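Local coordinates for protein histone-lysine N-methyltransferase family member SUVH9 (PDB 4NJ5) that plays a role in gene silencing, and may bind methylated DNA and recruit RNA polymerase V to chromatin rather than methylate histones, at residues 458-471 against 491-505. Sequence-based numbering, arbitrary orientation.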
loop_
_atom_site.group_PDB
_atom_site.type_symbol
_atom_site.label_atom_id
_atom_site.label_comp_id
_atom_site.label_asym_id
_atom_site.label_seq_id
_atom_site.Cartn_x
_atom_site.Cartn_y
_atom_site.Cartn_z
ATOM N N ALA A 458 9.370 7.148 13.287
ATOM C CA ALA A 458 7.969 7.548 13.182
ATOM C C ALA A 458 7.704 8.976 13.656
ATOM O O ALA A 458 6.704 9.584 13.280
ATOM C CB ALA A 458 7.085 6.569 13.942
ATOM N N CYS A 459 8.599 9.506 14.483
ATOM C CA CYS A 459 8.408 10.835 15.041
ATOM C C CYS A 459 8.767 11.927 14.044
ATOM O O CYS A 459 8.550 13.110 14.303
ATOM C CB CYS A 459 9.203 10.993 16.337
ATOM S SG CYS A 459 8.622 9.912 17.668
ATOM N N TYR A 460 9.307 11.527 12.898
ATOM C CA TYR A 460 9.600 12.485 11.843
ATOM C C TYR A 460 8.472 12.509 10.801
ATOM O O TYR A 460 8.528 13.262 9.827
ATOM C CB TYR A 460 10.953 12.177 11.192
ATOM C CG TYR A 460 12.110 12.131 12.170
ATOM C CD1 TYR A 460 12.806 13.284 12.509
ATOM C CD2 TYR A 460 12.506 10.932 12.755
ATOM C CE1 TYR A 460 13.864 13.246 13.407
ATOM C CE2 TYR A 460 13.564 10.884 13.653
ATOM C CZ TYR A 460 14.238 12.043 13.972
ATOM O OH TYR A 460 15.289 12.001 14.861
ATOM N N ILE A 461 7.446 11.691 11.020
ATOM C CA ILE A 461 6.295 11.660 10.121
ATOM C C ILE A 461 5.529 12.981 10.175
ATOM O O ILE A 461 5.156 13.455 11.249
ATOM C CB ILE A 461 5.346 10.488 10.442
ATOM C CG1 ILE A 461 6.066 9.152 10.233
ATOM C CG2 ILE A 461 4.093 10.558 9.571
ATOM C CD1 ILE A 461 5.191 7.936 10.487
ATOM N N SER A 462 5.304 13.576 9.007
ATOM C CA SER A 462 4.684 14.894 8.933
ATOM C C SER A 462 3.180 14.836 9.169
ATOM O O SER A 462 2.579 13.761 9.150
ATOM C CB SER A 462 4.983 15.553 7.586
ATOM O OG SER A 462 4.469 14.779 6.518
ATOM N N HIS A 463 2.582 16.003 9.391
ATOM C CA HIS A 463 1.148 16.104 9.645
ATOM C C HIS A 463 0.338 16.365 8.376
ATOM O O HIS A 463 0.784 17.088 7.483
ATOM C CB HIS A 463 0.854 17.215 10.650
ATOM C CG HIS A 463 -0.585 17.623 10.673
ATOM N ND1 HIS A 463 -1.583 16.794 11.139
ATOM C CD2 HIS A 463 -1.200 18.751 10.245
ATOM C CE1 HIS A 463 -2.748 17.404 11.021
ATOM N NE2 HIS A 463 -2.543 18.591 10.481
ATOM N N SER A 464 -0.859 15.787 8.313
ATOM C CA SER A 464 -1.757 15.993 7.179
ATOM C C SER A 464 -3.211 15.685 7.521
ATOM O O SER A 464 -3.502 14.731 8.241
ATOM C CB SER A 464 -1.330 15.130 5.992
ATOM O OG SER A 464 -2.221 15.292 4.904
ATOM N N THR A 465 -4.123 16.491 6.986
ATOM C CA THR A 465 -5.548 16.230 7.147
ATOM C C THR A 465 -5.989 15.070 6.252
ATOM O O THR A 465 -7.052 14.487 6.457
ATOM C CB THR A 465 -6.404 17.489 6.878
ATOM O OG1 THR A 465 -6.111 18.008 5.575
ATOM C CG2 THR A 465 -6.106 18.557 7.912
ATOM N N ASP A 466 -5.162 14.730 5.267
ATOM C CA ASP A 466 -5.409 13.549 4.442
ATOM C C ASP A 466 -4.295 12.511 4.585
ATOM O O ASP A 466 -3.495 12.312 3.669
ATOM C CB ASP A 466 -5.609 13.940 2.975
ATOM C CG ASP A 466 -6.913 14.687 2.749
ATOM O OD1 ASP A 466 -7.987 14.068 2.905
ATOM O OD2 ASP A 466 -6.866 15.890 2.420
ATOM N N PRO A 467 -4.255 11.830 5.740
ATOM C CA PRO A 467 -3.156 10.913 6.058
ATOM C C PRO A 467 -3.271 9.565 5.351
ATOM O O PRO A 467 -4.376 9.100 5.074
ATOM C CB PRO A 467 -3.305 10.722 7.568
ATOM C CG PRO A 467 -4.771 10.837 7.799
ATOM C CD PRO A 467 -5.283 11.844 6.798
ATOM N N ASN A 468 -2.127 8.952 5.064
ATOM C CA ASN A 468 -2.097 7.597 4.526
ATOM C C ASN A 468 -1.678 6.577 5.582
ATOM O O ASN A 468 -1.415 5.415 5.272
ATOM C CB ASN A 468 -1.185 7.506 3.295
ATOM C CG ASN A 468 0.216 8.047 3.552
ATOM O OD1 ASN A 468 0.576 8.378 4.683
ATOM N ND2 ASN A 468 1.016 8.132 2.491
ATOM N N VAL A 469 -1.614 7.027 6.833
ATOM C CA VAL A 469 -1.237 6.165 7.948
ATOM C C VAL A 469 -2.211 6.325 9.111
ATOM O O VAL A 469 -2.488 7.442 9.549
ATOM C CB VAL A 469 0.186 6.479 8.452
ATOM C CG1 VAL A 469 0.525 5.613 9.657
ATOM C CG2 VAL A 469 1.209 6.278 7.339
ATOM N N ILE A 470 -2.731 5.206 9.606
ATOM C CA ILE A 470 -3.632 5.236 10.752
ATOM C C ILE A 470 -2.949 4.756 12.022
ATOM O O ILE A 470 -1.897 4.103 11.983
ATOM C CB ILE A 470 -4.896 4.381 10.531
ATOM C CG1 ILE A 470 -4.524 2.903 10.404
ATOM C CG2 ILE A 470 -5.678 4.875 9.319
ATOM C CD1 ILE A 470 -5.711 1.969 10.473
ATOM N N VAL A 471 -3.578 5.075 13.147
ATOM C CA VAL A 471 -3.058 4.731 14.460
ATOM C C VAL A 471 -3.929 3.661 15.118
ATOM O O VAL A 471 -5.157 3.696 15.009
ATOM C CB VAL A 471 -3.013 5.984 15.363
ATOM C CG1 VAL A 471 -2.609 5.621 16.785
ATOM C CG2 VAL A 471 -2.067 7.024 14.780
ATOM N N ALA A 491 -2.652 2.848 5.586
ATOM C CA ALA A 491 -4.092 2.892 5.368
ATOM C C ALA A 491 -4.474 2.497 3.941
ATOM O O ALA A 491 -5.629 2.171 3.668
ATOM C CB ALA A 491 -4.638 4.271 5.709
ATOM N N GLU A 492 -3.502 2.531 3.035
ATOM C CA GLU A 492 -3.744 2.143 1.649
ATOM C C GLU A 492 -2.489 1.540 1.027
ATOM O O GLU A 492 -1.457 1.418 1.689
ATOM C CB GLU A 492 -4.221 3.345 0.828
ATOM C CG GLU A 492 -3.264 4.523 0.845
ATOM C CD GLU A 492 -3.812 5.739 0.120
ATOM O OE1 GLU A 492 -4.856 5.616 -0.558
ATOM O OE2 GLU A 492 -3.197 6.821 0.231
ATOM N N ASN A 493 -2.581 1.154 -0.240
ATOM C CA ASN A 493 -1.416 0.653 -0.962
ATOM C C ASN A 493 -0.488 1.799 -1.360
ATOM O O ASN A 493 -0.704 2.472 -2.368
ATOM C CB ASN A 493 -1.844 -0.157 -2.187
ATOM C CG ASN A 493 -2.607 -1.419 -1.814
ATOM O OD1 ASN A 493 -2.250 -2.112 -0.863
ATOM N ND2 ASN A 493 -3.671 -1.712 -2.554
ATOM N N ILE A 494 0.543 2.016 -0.552
ATOM C CA ILE A 494 1.461 3.130 -0.748
ATOM C C ILE A 494 2.683 2.720 -1.566
ATOM O O ILE A 494 3.485 1.902 -1.120
ATOM C CB ILE A 494 1.949 3.684 0.605
ATOM C CG1 ILE A 494 0.761 3.943 1.540
ATOM C CG2 ILE A 494 2.785 4.941 0.396
ATOM C CD1 ILE A 494 1.154 4.283 2.972
ATOM N N PRO A 495 2.826 3.284 -2.772
ATOM C CA PRO A 495 4.039 3.035 -3.559
ATOM C C PRO A 495 5.261 3.633 -2.870
ATOM O O PRO A 495 5.115 4.579 -2.099
ATOM C CB PRO A 495 3.756 3.745 -4.890
ATOM C CG PRO A 495 2.667 4.719 -4.599
ATOM C CD PRO A 495 1.853 4.128 -3.488
ATOM N N PRO A 496 6.435 3.102 -3.100
ATOM C CA PRO A 496 7.639 3.626 -2.503
ATOM C C PRO A 496 7.895 5.057 -2.915
ATOM O O PRO A 496 7.549 5.480 -3.976
ATOM C CB PRO A 496 8.708 2.759 -3.096
ATOM C CG PRO A 496 8.068 1.520 -3.413
ATOM C CD PRO A 496 6.663 1.809 -3.723
ATOM N N MET A 497 8.460 5.787 -1.985
ATOM C CA MET A 497 8.872 7.161 -2.084
ATOM C C MET A 497 7.727 8.112 -1.850
ATOM O O MET A 497 7.912 9.272 -1.819
ATOM C CB MET A 497 9.617 7.469 -3.383
ATOM C CG MET A 497 10.715 6.506 -3.723
ATOM S SD MET A 497 11.983 6.483 -2.506
ATOM C CE MET A 497 11.831 4.896 -1.823
ATOM N N THR A 498 6.554 7.596 -1.618
ATOM C CA THR A 498 5.475 8.428 -1.216
ATOM C C THR A 498 5.610 8.752 0.249
ATOM O O THR A 498 5.802 7.908 1.045
ATOM C CB THR A 498 4.125 7.768 -1.503
ATOM O OG1 THR A 498 3.962 7.609 -2.908
ATOM C CG2 THR A 498 3.025 8.555 -0.963
ATOM N N GLU A 499 5.528 10.014 0.582
ATOM C CA GLU A 499 5.649 10.434 1.955
ATOM C C GLU A 499 4.524 9.873 2.842
ATOM O O GLU A 499 3.391 9.829 2.472
ATOM C CB GLU A 499 5.764 11.963 2.061
ATOM C CG GLU A 499 5.852 12.472 3.475
ATOM C CD GLU A 499 6.105 13.953 3.638
ATOM O OE1 GLU A 499 6.258 14.394 4.735
ATOM O OE2 GLU A 499 6.156 14.708 2.697
ATOM N N LEU A 500 4.895 9.484 4.043
ATOM C CA LEU A 500 3.903 9.011 4.993
ATOM C C LEU A 500 3.382 10.196 5.783
ATOM O O LEU A 500 4.142 11.104 6.117
ATOM C CB LEU A 500 4.523 7.998 5.948
ATOM C CG LEU A 500 5.121 6.741 5.321
ATOM C CD1 LEU A 500 5.684 5.845 6.412
ATOM C CD2 LEU A 500 4.071 6.004 4.494
ATOM N N SER A 501 2.091 10.189 6.087
ATOM C CA SER A 501 1.505 11.288 6.837
ATOM C C SER A 501 0.515 10.812 7.893
ATOM O O SER A 501 -0.113 9.764 7.748
ATOM C CB SER A 501 0.837 12.290 5.887
ATOM O OG SER A 501 -0.181 11.670 5.124
ATOM N N LEU A 502 0.392 11.601 8.957
ATOM C CA LEU A 502 -0.534 11.332 10.047
ATOM C C LEU A 502 -1.380 12.567 10.334
ATOM O O LEU A 502 -0.917 13.695 10.167
ATOM C CB LEU A 502 0.240 10.972 11.315
ATOM C CG LEU A 502 0.846 9.581 11.448
ATOM C CD1 LEU A 502 1.968 9.606 12.474
ATOM C CD2 LEU A 502 -0.226 8.580 11.850
ATOM N N ASP A 503 -2.616 12.354 10.773
ATOM C CA ASP A 503 -3.450 13.450 11.245
ATOM C C ASP A 503 -3.247 13.603 12.748
ATOM O O ASP A 503 -3.831 12.863 13.541
ATOM C CB ASP A 503 -4.926 13.190 10.938
ATOM C CG ASP A 503 -5.794 14.424 11.145
ATOM O OD1 ASP A 503 -5.305 15.415 11.728
ATOM O OD2 ASP A 503 -6.972 14.403 10.727
ATOM N N TYR A 504 -2.417 14.567 13.133
ATOM C CA TYR A 504 -2.093 14.786 14.538
ATOM C C TYR A 504 -3.273 15.360 15.317
ATOM O O TYR A 504 -3.284 15.335 16.548
ATOM C CB TYR A 504 -0.864 15.692 14.673
ATOM C CG TYR A 504 0.457 14.990 14.420
ATOM C CD1 TYR A 504 0.952 14.836 13.131
ATOM C CD2 TYR A 504 1.212 14.491 15.472
ATOM C CE1 TYR A 504 2.160 14.201 12.898
ATOM C CE2 TYR A 504 2.419 13.852 15.250
ATOM C CZ TYR A 504 2.889 13.710 13.960
ATOM O OH TYR A 504 4.090 13.072 13.735
ATOM N N GLY A 505 -4.267 15.866 14.595
ATOM C CA GLY A 505 -5.445 16.441 15.218
ATOM C C GLY A 505 -5.163 17.779 15.873
ATOM O O GLY A 505 -4.907 18.770 15.190
HETATM O O HOH W 1 5.951 13.509 15.846
HETATM O O HOH W 2 6.547 12.424 6.887
HETATM O O HOH W 3 -8.351 12.861 8.929
HETATM O O HOH W 4 -0.469 7.252 -0.536
HETATM O O HOH W 5 -3.549 9.498 11.164
#
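The side-chain amide of N468 bridges two backbone positions of 499-501: OD1 accepts from S501 N at 2.7 Å, while ND2 donates to E499 O at 2.9 Å. With CG set between its own backbone N and carbonyl carbon (chi1 53°), the two bonds hold the amide's orientation; N468 is buried, and its amide satisfies S501 N and E499 O. The methyl CD1 of I494 packs against this amide, and N468 O receives A491 N. Backbone bonds continue the join in parallel register, L502 N to S462 O at 3.1 Å and S464 N to L502 O at 2.8 Å. Among polar side chains, S462 OG donates to E499 OE1 from above the carboxylate plane, and a water ties that same oxygen to S462 N and L500 O. The Y504 ring turns its edge to the backbone of 461-462, I461 O and S462 O lying near its plane, and OH donates to I461 O (2.7 Å). H463 ND1 takes the Y504 N-H at 3.1 Å, and the two rings meet rim to rim with planes at 62°. Apolar contact centres on L502, whose branches divide: CD1 lies 3.7 Å from I461 CG2, and CD2 lies 3.8 Å from V469 CG1 and also touches V471. The C-terminal segment 491-505 runs against 458-471, 501-502 pairing in parallel with 462-463, consistent with the pseudoknot characteristic of SET folds. Strand 485-490 adds L488 against I461 and V469, strand 373-377 bonds to L500 through V375, and helix 228-240 packs on P496 and M497 at the far turn.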